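Local coordinates for protein bacteriorhodopsin (Nanosalina sp., PDB 6EYU) that pumps protons inward across the membrane as a retinal-bearing xenorhodopsin, probably driven by light, at residues Y20-A24 / P209-Q214; G28-L32 / G45-F49. All coordinates share one frame; numbering follows the deposited sequence.

Interaction 1: Y20-A24 / P209-Q214. With RET (retinal), chain D; LFA (eicosane), chain F.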
loop_
_atom_site.group_PDB
_atom_site.type_symbol
_atom_site.label_atom_id
_atom_site.label_comp_id
_atom_site.label_asym_id
_atom_site.label_seq_id
_atom_site.Cartn_x
_atom_site.Cartn_y
_atom_site.Cartn_z
ATOM N N TYR A 20 0.383 -1.519 26.616
ATOM C CA TYR A 20 -0.247 -1.025 25.398
ATOM C C TYR A 20 -0.551 -2.176 24.443
ATOM O O TYR A 20 -1.650 -2.265 23.897
ATOM C CB TYR A 20 0.654 0.001 24.707
ATOM C CG TYR A 20 0.068 0.566 23.432
ATOM C CD1 TYR A 20 -0.867 1.594 23.470
ATOM C CD2 TYR A 20 0.486 0.108 22.189
ATOM C CE1 TYR A 20 -1.380 2.135 22.306
ATOM C CE2 TYR A 20 -0.006 0.658 21.021
ATOM C CZ TYR A 20 -0.943 1.668 21.086
ATOM O OH TYR A 20 -1.449 2.207 19.925
ATOM N N ILE A 21 0.429 -3.052 24.241
ATOM C CA ILE A 21 0.280 -4.148 23.290
ATOM C C ILE A 21 -0.797 -5.123 23.753
ATOM O O ILE A 21 -1.598 -5.602 22.950
ATOM C CB ILE A 21 1.601 -4.918 23.099
ATOM C CG1 ILE A 21 2.632 -4.039 22.391
ATOM C CG2 ILE A 21 1.356 -6.187 22.295
ATOM C CD1 ILE A 21 4.010 -4.659 22.311
ATOM N N ILE A 22 -0.833 -5.391 25.054
ATOM C CA ILE A 22 -1.772 -6.361 25.607
ATOM C C ILE A 22 -3.204 -5.845 25.506
ATOM O O ILE A 22 -4.113 -6.584 25.127
ATOM C CB ILE A 22 -1.457 -6.671 27.083
ATOM C CG1 ILE A 22 -0.081 -7.328 27.206
ATOM C CG2 ILE A 22 -2.526 -7.579 27.672
ATOM C CD1 ILE A 22 0.496 -7.275 28.604
ATOM N N THR A 23 -3.390 -4.562 25.798
ATOM C CA THR A 23 -4.711 -3.945 25.726
ATOM C C THR A 23 -5.161 -3.799 24.277
ATOM O O THR A 23 -6.357 -3.817 23.984
ATOM C CB THR A 23 -4.718 -2.555 26.389
ATOM O OG1 THR A 23 -3.598 -1.792 25.922
ATOM C CG2 THR A 23 -4.649 -2.682 27.903
ATOM N N ALA A 24 -4.199 -3.640 23.375
ATOM C CA ALA A 24 -4.496 -3.508 21.953
ATOM C C ALA A 24 -5.062 -4.814 21.403
ATOM O O ALA A 24 -6.115 -4.825 20.765
ATOM C CB ALA A 24 -3.245 -3.111 21.187
ATOM N N PRO A 209 -1.497 7.290 22.002
ATOM C CA PRO A 209 -2.104 6.324 21.092
ATOM C C PRO A 209 -3.164 5.451 21.756
ATOM O O PRO A 209 -4.113 5.027 21.097
ATOM C CB PRO A 209 -0.914 5.477 20.644
ATOM C CG PRO A 209 0.243 6.412 20.705
ATOM C CD PRO A 209 -0.030 7.328 21.866
ATOM N N PHE A 210 -3.012 5.199 23.052
ATOM C CA PHE A 210 -4.038 4.492 23.810
ATOM C C PHE A 210 -5.386 5.184 23.647
ATOM O O PHE A 210 -6.409 4.529 23.442
ATOM C CB PHE A 210 -3.665 4.423 25.292
ATOM C CG PHE A 210 -4.664 3.678 26.132
ATOM C CD1 PHE A 210 -4.751 2.297 26.062
ATOM C CD2 PHE A 210 -5.607 4.365 26.879
ATOM C CE1 PHE A 210 -5.725 1.612 26.765
ATOM C CE2 PHE A 210 -6.570 3.685 27.601
ATOM C CZ PHE A 210 -6.630 2.307 27.543
ATOM N N PHE A 211 -5.367 6.513 23.645
ATOM C CA PHE A 211 -6.599 7.290 23.593
ATOM C C PHE A 211 -7.112 7.421 22.161
ATOM O O PHE A 211 -8.308 7.616 21.940
ATOM C CB PHE A 211 -6.383 8.676 24.206
ATOM C CG PHE A 211 -6.467 8.694 25.706
ATOM C CD1 PHE A 211 -7.699 8.723 26.340
ATOM C CD2 PHE A 211 -5.330 8.510 26.475
ATOM C CE1 PHE A 211 -7.789 8.625 27.716
ATOM C CE2 PHE A 211 -5.412 8.432 27.853
ATOM C CZ PHE A 211 -6.644 8.487 28.474
ATOM N N CYS A 212 -6.227 7.212 21.191
ATOM C CA CYS A 212 -6.569 7.436 19.787
ATOM C C CYS A 212 -6.937 6.131 19.081
ATOM O O CYS A 212 -7.414 6.143 17.947
ATOM C CB CYS A 212 -5.406 8.108 19.055
ATOM S SG CYS A 212 -4.968 9.739 19.700
ATOM N N LYS A 213 -6.664 5.009 19.738
ATOM C CA LYS A 213 -6.930 3.691 19.169
ATOM C C LYS A 213 -7.850 2.886 20.095
ATOM O O LYS A 213 -9.026 2.685 19.792
ATOM C CB LYS A 213 -5.613 2.947 18.941
ATOM C CG LYS A 213 -4.766 3.673 17.892
ATOM C CD LYS A 213 -3.443 2.949 17.637
ATOM C CE LYS A 213 -2.628 3.673 16.561
ATOM N NZ LYS A 213 -1.894 4.793 17.167
ATOM N N GLN A 214 -7.310 2.434 21.223
ATOM C CA GLN A 214 -8.057 1.574 22.136
ATOM C C GLN A 214 -9.349 2.252 22.579
ATOM O O GLN A 214 -10.442 1.729 22.361
ATOM C CB GLN A 214 -7.206 1.226 23.360
ATOM C CG GLN A 214 -6.359 -0.025 23.191
ATOM C CD GLN A 214 -4.895 0.291 22.948
ATOM O OE1 GLN A 214 -4.012 -0.272 23.595
ATOM N NE2 GLN A 214 -4.632 1.173 21.992
HETATM C C1 RET D . 4.583 13.261 12.565
HETATM C C2 RET D . 5.727 13.697 11.645
HETATM C C3 RET D . 5.957 15.206 11.708
HETATM C C4 RET D . 4.744 15.947 11.154
HETATM C C5 RET D . 3.449 15.351 11.705
HETATM C C6 RET D . 3.355 14.158 12.357
HETATM C C7 RET D . 2.067 13.728 12.866
HETATM C C8 RET D . 1.927 12.520 13.480
HETATM C C9 RET D . 0.614 12.077 13.878
HETATM C C10 RET D . 0.440 10.870 14.548
HETATM C C11 RET D . -0.788 10.384 15.048
HETATM C C12 RET D . -0.625 9.111 15.585
HETATM C C13 RET D . -1.661 8.275 16.056
HETATM C C14 RET D . -1.365 7.001 16.559
HETATM C C15 RET D . -2.286 6.037 16.955
HETATM C C16 RET D . 4.172 11.825 12.235
HETATM C C17 RET D . 5.013 13.362 14.029
HETATM C C18 RET D . 2.167 16.170 11.532
HETATM C C19 RET D . -0.598 12.968 13.601
HETATM C C20 RET D . -3.108 8.773 16.042
HETATM C C7 LFA F . -6.369 -4.315 30.609
HETATM C C8 LFA F . -5.455 -5.265 31.380
HETATM C C9 LFA F . -4.061 -5.250 30.757
HETATM C C10 LFA F . -3.032 -4.838 31.807
HETATM C C11 LFA F . -1.649 -5.333 31.388
HETATM C C12 LFA F . -0.587 -4.775 32.334
HETATM C C13 LFA F . 0.794 -5.232 31.866
HETATM C C14 LFA F . 1.875 -4.690 32.800
HETATM C C15 LFA F . 3.234 -5.220 32.347
HETATM C C16 LFA F . 4.255 -5.092 33.475
HETATM C C17 LFA F . 5.641 -4.861 32.874
HETATM C C18 LFA F . 6.600 -5.955 33.337
HETATM C C19 LFA F . 8.030 -5.555 32.978
HETATM C C20 LFA F . 8.116 -5.271 31.480
#

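Interaction 2: G28-L32 / G45-F49. With MUN ([(2~{S})-2,3-bis(oxidanyl)propyl] (~{E})-undec-2-enoate), chain B.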
loop_
_atom_site.group_PDB
_atom_site.type_symbol
_atom_site.label_atom_id
_atom_site.label_comp_id
_atom_site.label_asym_id
_atom_site.label_seq_id
_atom_site.Cartn_x
_atom_site.Cartn_y
_atom_site.Cartn_z
ATOM N N GLY A 28 -8.871 -5.376 20.383
ATOM C CA GLY A 28 -9.096 -5.848 19.020
ATOM C C GLY A 28 -10.144 -6.943 18.958
ATOM O O GLY A 28 -11.054 -6.896 18.130
ATOM N N LEU A 29 -9.964 -7.974 19.777
ATOM C CA LEU A 29 -10.948 -9.045 19.887
ATOM C C LEU A 29 -12.330 -8.467 20.174
ATOM O O LEU A 29 -13.320 -8.866 19.560
ATOM C CB LEU A 29 -10.552 -10.019 20.999
ATOM C CG LEU A 29 -9.759 -11.261 20.581
ATOM C CD1 LEU A 29 -9.135 -11.084 19.204
ATOM C CD2 LEU A 29 -8.691 -11.577 21.617
ATOM N N LEU A 30 -12.382 -7.496 21.080
ATOM C CA LEU A 30 -13.650 -6.906 21.497
ATOM C C LEU A 30 -14.296 -6.140 20.346
ATOM O O LEU A 30 -15.504 -6.234 20.130
ATOM C CB LEU A 30 -13.435 -5.970 22.690
ATOM C CG LEU A 30 -13.669 -6.578 24.076
ATOM C CD1 LEU A 30 -13.631 -8.097 24.020
ATOM C CD2 LEU A 30 -12.645 -6.050 25.068
ATOM N N PHE A 31 -13.487 -5.393 19.601
ATOM C CA PHE A 31 -13.996 -4.589 18.494
ATOM C C PHE A 31 -14.740 -5.466 17.491
ATOM O O PHE A 31 -15.757 -5.057 16.931
ATOM C CB PHE A 31 -12.852 -3.854 17.791
ATOM C CG PHE A 31 -12.256 -2.740 18.604
ATOM C CD1 PHE A 31 -13.011 -2.076 19.557
ATOM C CD2 PHE A 31 -10.963 -2.305 18.360
ATOM C CE1 PHE A 31 -12.455 -1.069 20.324
ATOM C CE2 PHE A 31 -10.398 -1.305 19.129
ATOM C CZ PHE A 31 -11.144 -0.686 20.112
ATOM N N LEU A 32 -14.217 -6.665 17.255
ATOM C CA LEU A 32 -14.817 -7.587 16.296
ATOM C C LEU A 32 -16.182 -8.057 16.785
ATOM O O LEU A 32 -17.081 -8.323 15.987
ATOM C CB LEU A 32 -13.900 -8.792 16.076
ATOM C CG LEU A 32 -12.601 -8.486 15.330
ATOM C CD1 LEU A 32 -11.827 -9.764 15.042
ATOM C CD2 LEU A 32 -12.897 -7.732 14.043
ATOM N N GLY A 45 -16.125 -2.404 13.354
ATOM C CA GLY A 45 -15.358 -3.393 14.102
ATOM C C GLY A 45 -14.091 -3.808 13.380
ATOM O O GLY A 45 -13.018 -3.871 13.980
ATOM N N ILE A 46 -14.226 -4.163 12.105
ATOM C CA ILE A 46 -13.073 -4.551 11.299
ATOM C C ILE A 46 -11.980 -3.495 11.408
ATOM O O ILE A 46 -10.837 -3.801 11.748
ATOM C CB ILE A 46 -13.446 -4.712 9.814
ATOM C CG1 ILE A 46 -14.628 -5.671 9.658
ATOM C CG2 ILE A 46 -12.249 -5.215 9.021
ATOM C CD1 ILE A 46 -14.429 -7.002 10.347
ATOM N N ILE A 47 -12.348 -2.248 11.137
ATOM C CA ILE A 47 -11.373 -1.180 10.966
ATOM C C ILE A 47 -10.653 -0.894 12.280
ATOM O O ILE A 47 -9.430 -0.752 12.309
ATOM C CB ILE A 47 -12.047 0.113 10.473
ATOM C CG1 ILE A 47 -12.432 -0.024 8.998
ATOM C CG2 ILE A 47 -11.122 1.304 10.670
ATOM C CD1 ILE A 47 -13.588 0.861 8.585
ATOM N N HIS A 48 -11.403 -0.910 13.376
ATOM C CA HIS A 48 -10.833 -0.651 14.693
ATOM C C HIS A 48 -9.997 -1.836 15.166
ATOM O O HIS A 48 -8.960 -1.658 15.806
ATOM C CB HIS A 48 -11.940 -0.356 15.707
ATOM C CG HIS A 48 -12.575 0.989 15.533
ATOM N ND1 HIS A 48 -11.890 2.167 15.733
ATOM C CD2 HIS A 48 -13.825 1.341 15.148
ATOM C CE1 HIS A 48 -12.705 3.187 15.534
ATOM N NE2 HIS A 48 -13.883 2.713 15.169
ATOM N N PHE A 49 -10.419 -3.041 14.796
ATOM C CA PHE A 49 -9.607 -4.232 15.021
ATOM C C PHE A 49 -8.203 -4.032 14.463
ATOM O O PHE A 49 -7.211 -4.217 15.169
ATOM C CB PHE A 49 -10.256 -5.456 14.368
ATOM C CG PHE A 49 -9.372 -6.671 14.347
ATOM C CD1 PHE A 49 -9.236 -7.466 15.473
ATOM C CD2 PHE A 49 -8.708 -7.040 13.189
ATOM C CE1 PHE A 49 -8.432 -8.589 15.454
ATOM C CE2 PHE A 49 -7.909 -8.169 13.160
ATOM C CZ PHE A 49 -7.764 -8.939 14.297
HETATM C CAR MUN B . -10.132 -12.597 12.112
HETATM C CAQ MUN B . -9.892 -11.257 11.412
HETATM C CAP MUN B . -11.200 -10.470 11.374
HETATM C CAO MUN B . -12.366 -11.440 11.183
HETATM C CAN MUN B . -13.563 -10.686 10.606
HETATM C CAM MUN B . -14.766 -10.858 11.533
HETATM C CAK MUN B . -16.047 -10.561 10.753
HETATM C CAH MUN B . -17.026 -11.723 10.923
HETATM C CAF MUN B . -18.455 -11.211 10.733
HETATM C CAC MUN B . -19.209 -11.815 9.546
HETATM C CAA MUN B . -20.317 -10.936 8.961
HETATM O OAD MUN B . -20.654 -9.897 9.526
HETATM O OAB MUN B . -21.045 -11.525 7.975
HETATM C CAE MUN B . -22.414 -11.598 8.383
HETATM C CAG MUN B . -22.680 -12.956 9.037
HETATM O OAJ MUN B . -21.727 -13.179 10.079
HETATM C CAI MUN B . -24.092 -12.969 9.625
HETATM O OAL MUN B . -24.994 -12.336 8.715
#

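Interaction 1: Y20-A24 / P209-Q214
Tyr20 enters 209-214 as a knob into a hole, where helix 14-38 lies beside the retinal-bearing helix 198-230. The two short helical segments run nearly parallel, 11° apart, with axes 11.1 Å from each other. The hole is lined by Pro209, Phe210, Lys213 and Gln214. The bond to CB does not aim at the partner, but with CG opposite the backbone N (chi1 -180°) the ring swings into the hole. The Gln214 amide lies over one ring face. Phe210 N comes to the edge, 3.6 Å from Tyr20 CE1. Pro209 CB is 3.8 Å from Tyr20 CE1. Lys213 CD also lies at the edge, near the ring plane, 3.1 Å from Tyr20 OH; the hydroxyl is hydrogen-bonded to Ser55. Lys213 NZ is bonded to C15 of retinal at 1.3 Å, the Schiff base linkage of this family. Helix 198-230 is kinked at Pro209, whose N makes no bond to the turn before, and carries a pi-type turn at 210-214. With an alanine here the ring is gone, which would probably open a gap among the four residues and leave Ser55 without its phenol mate. Tyr20 thus walls the carbon stem of the retinal lysine, while its polar end is satisfied by Ser55.

Interaction 2: G28-L32 / G45-F49
Phe31 carries His48 CB over one ring face, 3.9 Å from the ring centroid. The His48 ring turns its edge toward that ring, with centroids 5.6 Å apart and planes at 55°, an edge-to-face pair. Phe49 holds Leu32 CD1 over one face in a CH-pi contact, and Gly28 O sits at its edge, 3.3 Å from Phe49 CD1. The Phe49 ring reaches Leu32 because its CG stands opposite the backbone N (chi1 170°). The two short helical segments run antiparallel, 172° apart, and their axes approach to 7.9 Å. Two glycines accompany this close approach: Gly28 CA is 4.3 Å from Phe49 CA, and Gly45 CA lies 3.3 Å from Phe31 O. Leu32 CD2 also touches Ile46 CD1 at 4.1 Å. Leu32 CD1 and Ile46 CD1 both meet the chain of a bound monoacylglycerol. Phe49 and Ile46 also pack on Leu136 and Ala106 of the second subunit, so the apolar side joins the subunit interface. The other side turns to helix 198-230: His48 NE2 is hydrogen-bonded to Asp220, and Phe31 meets the Phe218 ring. The contact therefore pairs a lipid-facing apolar side with an inner side where the histidine's polar end is engaged, its CB resting on the face of Phe31 and its ring edge turned toward that face.

In the fold
From the N terminus, helix 14-38 first supplies 20-24 to interaction 1 and then 28-32 to interaction 2. The chain turns after this helix, and helix 42-63 comes straight back, so interaction 2 closes a short hairpin with only 12 residues between its segments. Interaction 1 waits until helix 198-230, after 184 intervening residues, most of them helical. The short loop of interaction 2 therefore lies wholly within the long one; the two do not cross. Their centres are 12 Å apart, and they touch where Phe31 CZ packs 3.4 Å from Gln214 O. Together they tie the first transmembrane helix to its sequence neighbour and to the last, helping close the helical bundle.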